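Choline binding protein A (Lactobacillus salivarius str. Ren, PDB 5GT1) probably binds choline in the bacterial cell wall and carries a zinc-binding M23 peptidase-family domain. Local coordinates at residues A[27-32]-A[60-65]. Residues are numbered along the deposited sequence; the frame is centred on the assembly and turned at random.
With ZN (zinc ion), chain B.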
ATOM      1  N   TRP A  27      -1.787   3.120  10.373  1.00 12.39           N
ATOM      2  CA  TRP A  27      -1.904   3.854   9.105  1.00 12.48           C
ATOM      3  C   TRP A  27      -0.535   4.311   8.615  1.00 12.47           C
ATOM      4  O   TRP A  27       0.399   4.467   9.415  1.00 12.74           O
ATOM      5  CB  TRP A  27      -2.836   5.052   9.287  1.00 12.32           C
ATOM      6  CG  TRP A  27      -4.225   4.614   9.632  1.00 12.68           C
ATOM      7  CD1 TRP A  27      -4.839   4.612  10.886  1.00 13.12           C
ATOM      8  CD2 TRP A  27      -5.201   4.041   8.719  1.00 13.01           C
ATOM      9  NE1 TRP A  27      -6.125   4.113  10.797  1.00 13.14           N
ATOM     10  CE2 TRP A  27      -6.398   3.739   9.525  1.00 13.51           C
ATOM     11  CE3 TRP A  27      -5.209   3.750   7.354  1.00 13.17           C
ATOM     12  CZ2 TRP A  27      -7.539   3.174   8.964  1.00 13.46           C
ATOM     13  CZ3 TRP A  27      -6.367   3.174   6.803  1.00 13.51           C
ATOM     14  CH2 TRP A  27      -7.503   2.902   7.594  1.00 13.52           C
ATOM     15  N   PRO A  28      -0.392   4.527   7.303  1.00 12.58           N
ATOM     16  CA  PRO A  28       0.929   4.928   6.789  1.00 13.00           C
ATOM     17  C   PRO A  28       1.332   6.370   7.136  1.00 13.64           C
ATOM     18  O   PRO A  28       2.525   6.686   7.144  1.00 12.66           O
ATOM     19  CB  PRO A  28       0.800   4.734   5.273  1.00 12.67           C
ATOM     20  CG  PRO A  28      -0.652   4.834   4.998  1.00 12.96           C
ATOM     21  CD  PRO A  28      -1.360   4.289   6.222  1.00 12.41           C
ATOM     22  N   PHE A  29       0.353   7.226   7.430  1.00 14.72           N
ATOM     23  CA  PHE A  29       0.623   8.610   7.839  1.00 16.70           C
ATOM     24  C   PHE A  29      -0.156   8.817   9.140  1.00 19.73           C
ATOM     25  O   PHE A  29      -1.304   9.233   9.121  1.00 18.40           O
ATOM     26  CB  PHE A  29       0.235   9.605   6.729  1.00 15.63           C
ATOM     27  CG  PHE A  29       0.898   9.307   5.408  1.00 15.74           C
ATOM     28  CD1 PHE A  29       2.209   9.744   5.149  1.00 15.38           C
ATOM     29  CD2 PHE A  29       0.243   8.548   4.440  1.00 15.37           C
ATOM     30  CE1 PHE A  29       2.830   9.436   3.940  1.00 15.51           C
ATOM     31  CE2 PHE A  29       0.862   8.243   3.233  1.00 15.43           C
ATOM     32  CZ  PHE A  29       2.158   8.686   2.990  1.00 15.72           C
ATOM     33  N   PRO A  30       0.466   8.457  10.277  1.00 24.67           N
ATOM     34  CA  PRO A  30      -0.321   8.250  11.505  1.00 27.71           C
ATOM     35  C   PRO A  30      -0.918   9.511  12.152  1.00 30.43           C
ATOM     36  O   PRO A  30      -1.824   9.394  12.993  1.00 32.41           O
ATOM     37  CB  PRO A  30       0.678   7.530  12.430  1.00 28.26           C
ATOM     38  CG  PRO A  30       1.576   6.812  11.474  1.00 26.04           C
ATOM     39  CD  PRO A  30       1.816   7.893  10.436  1.00 24.51           C
ATOM     40  N   SER A  31      -0.450  10.687  11.745  1.00 31.20           N
ATOM     41  CA  SER A  31      -1.023  11.959  12.206  1.00 32.85           C
ATOM     42  C   SER A  31      -2.410  12.261  11.621  1.00 31.98           C
ATOM     43  O   SER A  31      -3.160  13.100  12.140  1.00 29.92           O
ATOM     44  CB  SER A  31      -0.114  13.110  11.783  1.00 36.73           C
ATOM     45  OG  SER A  31      -0.575  13.654  10.542  1.00 40.45           O
ATOM     46  N   VAL A  32      -2.705  11.629  10.488  1.00 27.27           N
ATOM     47  CA  VAL A  32      -3.980  11.748   9.830  1.00 23.66           C
ATOM     48  C   VAL A  32      -4.835  10.535  10.230  1.00 21.57           C
ATOM     49  O   VAL A  32      -6.055  10.642  10.415  1.00 19.88           O
ATOM     50  CB  VAL A  32      -3.805  11.719   8.299  1.00 24.95           C
ATOM     51  CG1 VAL A  32      -5.100  12.136   7.615  1.00 23.28           C
ATOM     52  CG2 VAL A  32      -2.596  12.570   7.860  1.00 25.15           C
ATOM     53  N   LEU A  60      -5.372   1.193  -2.151  1.00 11.52           N
ATOM     54  CA  LEU A  60      -5.887   2.382  -1.488  1.00 11.32           C
ATOM     55  C   LEU A  60      -4.866   3.502  -1.672  1.00 11.45           C
ATOM     56  O   LEU A  60      -3.694   3.324  -1.349  1.00 10.50           O
ATOM     57  CB  LEU A  60      -6.088   2.090  -0.001  1.00 11.41           C
ATOM     58  CG  LEU A  60      -6.696   3.222   0.856  1.00 11.76           C
ATOM     59  CD1 LEU A  60      -8.082   3.612   0.352  1.00 11.97           C
ATOM     60  CD2 LEU A  60      -6.743   2.805   2.324  1.00 11.95           C
ATOM     61  N   ASP A  61      -5.318   4.635  -2.202  1.00 11.29           N
ATOM     62  CA  ASP A  61      -4.435   5.777  -2.430  1.00 11.87           C
ATOM     63  C   ASP A  61      -4.471   6.780  -1.275  1.00 12.04           C
ATOM     64  O   ASP A  61      -5.546   7.210  -0.845  1.00 12.59           O
ATOM     65  CB  ASP A  61      -4.850   6.523  -3.688  1.00 12.62           C
ATOM     66  CG  ASP A  61      -4.600   5.730  -4.957  1.00 13.85           C
ATOM     67  OD1 ASP A  61      -3.890   4.704  -4.919  1.00 13.44           O
ATOM     68  OD2 ASP A  61      -5.107   6.178  -6.005  1.00 14.98           O
ATOM     69  N   PHE A  62      -3.295   7.175  -0.802  1.00 11.40           N
ATOM     70  CA  PHE A  62      -3.172   8.198   0.235  1.00 11.71           C
ATOM     71  C   PHE A  62      -2.513   9.401  -0.427  1.00 11.97           C
ATOM     72  O   PHE A  62      -1.312   9.361  -0.687  1.00 11.66           O
ATOM     73  CB  PHE A  62      -2.260   7.673   1.356  1.00 11.32           C
ATOM     74  CG  PHE A  62      -2.832   6.494   2.121  1.00 11.23           C
ATOM     75  CD1 PHE A  62      -3.408   6.692   3.376  1.00 11.16           C
ATOM     76  CD2 PHE A  62      -2.764   5.193   1.604  1.00 11.17           C
ATOM     77  CE1 PHE A  62      -3.938   5.621   4.093  1.00 11.21           C
ATOM     78  CE2 PHE A  62      -3.279   4.110   2.326  1.00 11.24           C
ATOM     79  CZ  PHE A  62      -3.863   4.335   3.572  1.00 11.24           C
ATOM     80  N   GLY A  63      -3.295  10.438  -0.738  1.00 12.54           N
ATOM     81  CA  GLY A  63      -2.756  11.630  -1.408  1.00 12.62           C
ATOM     82  C   GLY A  63      -1.986  12.528  -0.468  1.00 12.87           C
ATOM     83  O   GLY A  63      -2.238  12.540   0.742  1.00 12.44           O
ATOM     84  N   SER A  64      -1.034  13.288  -1.006  1.00 13.47           N
ATOM     85  CA  SER A  64      -0.278  14.229  -0.171  1.00 14.94           C
ATOM     86  C   SER A  64      -1.190  15.319   0.411  1.00 15.08           C
ATOM     87  O   SER A  64      -0.886  15.890   1.436  1.00 15.13           O
ATOM     88  CB  SER A  64       0.871  14.859  -0.961  1.00 16.08           C
ATOM     89  OG  SER A  64       0.374  15.574  -2.086  1.00 18.72           O
ATOM     90  N   ILE A  65      -2.316  15.587  -0.251  1.00 15.38           N
ATOM     91  CA  ILE A  65      -3.288  16.580   0.247  1.00 15.97           C
ATOM     92  C   ILE A  65      -4.189  16.005   1.342  1.00 15.17           C
ATOM     93  O   ILE A  65      -4.288  16.574   2.441  1.00 15.83           O
ATOM     94  CB  ILE A  65      -4.152  17.160  -0.892  1.00 17.03           C
ATOM     95  CG1 ILE A  65      -3.263  17.893  -1.908  1.00 18.17           C
ATOM     96  CG2 ILE A  65      -5.177  18.146  -0.336  1.00 17.65           C
ATOM     97  CD1 ILE A  65      -3.905  18.053  -3.270  1.00 19.69           C
TER
HETATM   98 ZN    ZN B 601      -3.900   3.526  -6.704  1.00 18.46          ZN
HETATM   99  O   HOH W   1      -4.534   5.244  -8.432  1.00 38.61           O
HETATM  100  O   HOH W   2      -3.652   2.519  -8.742  1.00 20.57           O
HETATM  101  O   HOH W   3      -2.254   4.616  -7.538  1.00 21.80           O
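Phe-62 reaches from its strand to pack against three consecutive residues, Trp-27, Pro-28 and Phe-29, and each of them meets a different part of it. The proline ring lies over one face: CG of Pro-28 sits 3.5 Å from the centroid of the Phe-62 ring and only 12° off its normal, a CH-pi contact. Trp-27 comes instead to the rim of the same ring, where its CE3 is 4.0 Å from CE1 of Phe-62 and close to the phenyl plane. Phe-29 passes by the base of the side chain, with CE2 3.7 Å from CB of Phe-62. The first torsion of Phe-62 (chi1 -66°) sets CG anti to its carbonyl carbon, which carries the ring off the strand and under the proline.

The contact is made by apolar side chains, and no hydrogen bond joins the two segments. Further cover comes from Leu-136 of the neighbouring strand 135-141 and from edge-to-face packing of Phe-62 with Phe-37 and His-67. Phe-29 also has a cation-pi partner in Arg-131, while Trp-27 leans on Ile-167 and Ile-171 of helix 163-173. Were the phenyl ring of Phe-62 cut back to an alanine, a gap would probably open beneath Pro-28 and Trp-27 would lose its neighbour at the ring edge.

One residue back along the strand, Asp-61 points the other way and binds zinc through OD1 at 2.1 Å, the metal being completed by His-57, His-137 and three waters. In this chain the strand thus presents an aromatic residue to the loop that precedes strand 44-45 on one side and a metal ligand on the other; His-57 and Asp-61 form the HxxxD motif which, completed by His-137, is the characteristic zinc site of M23 peptidases.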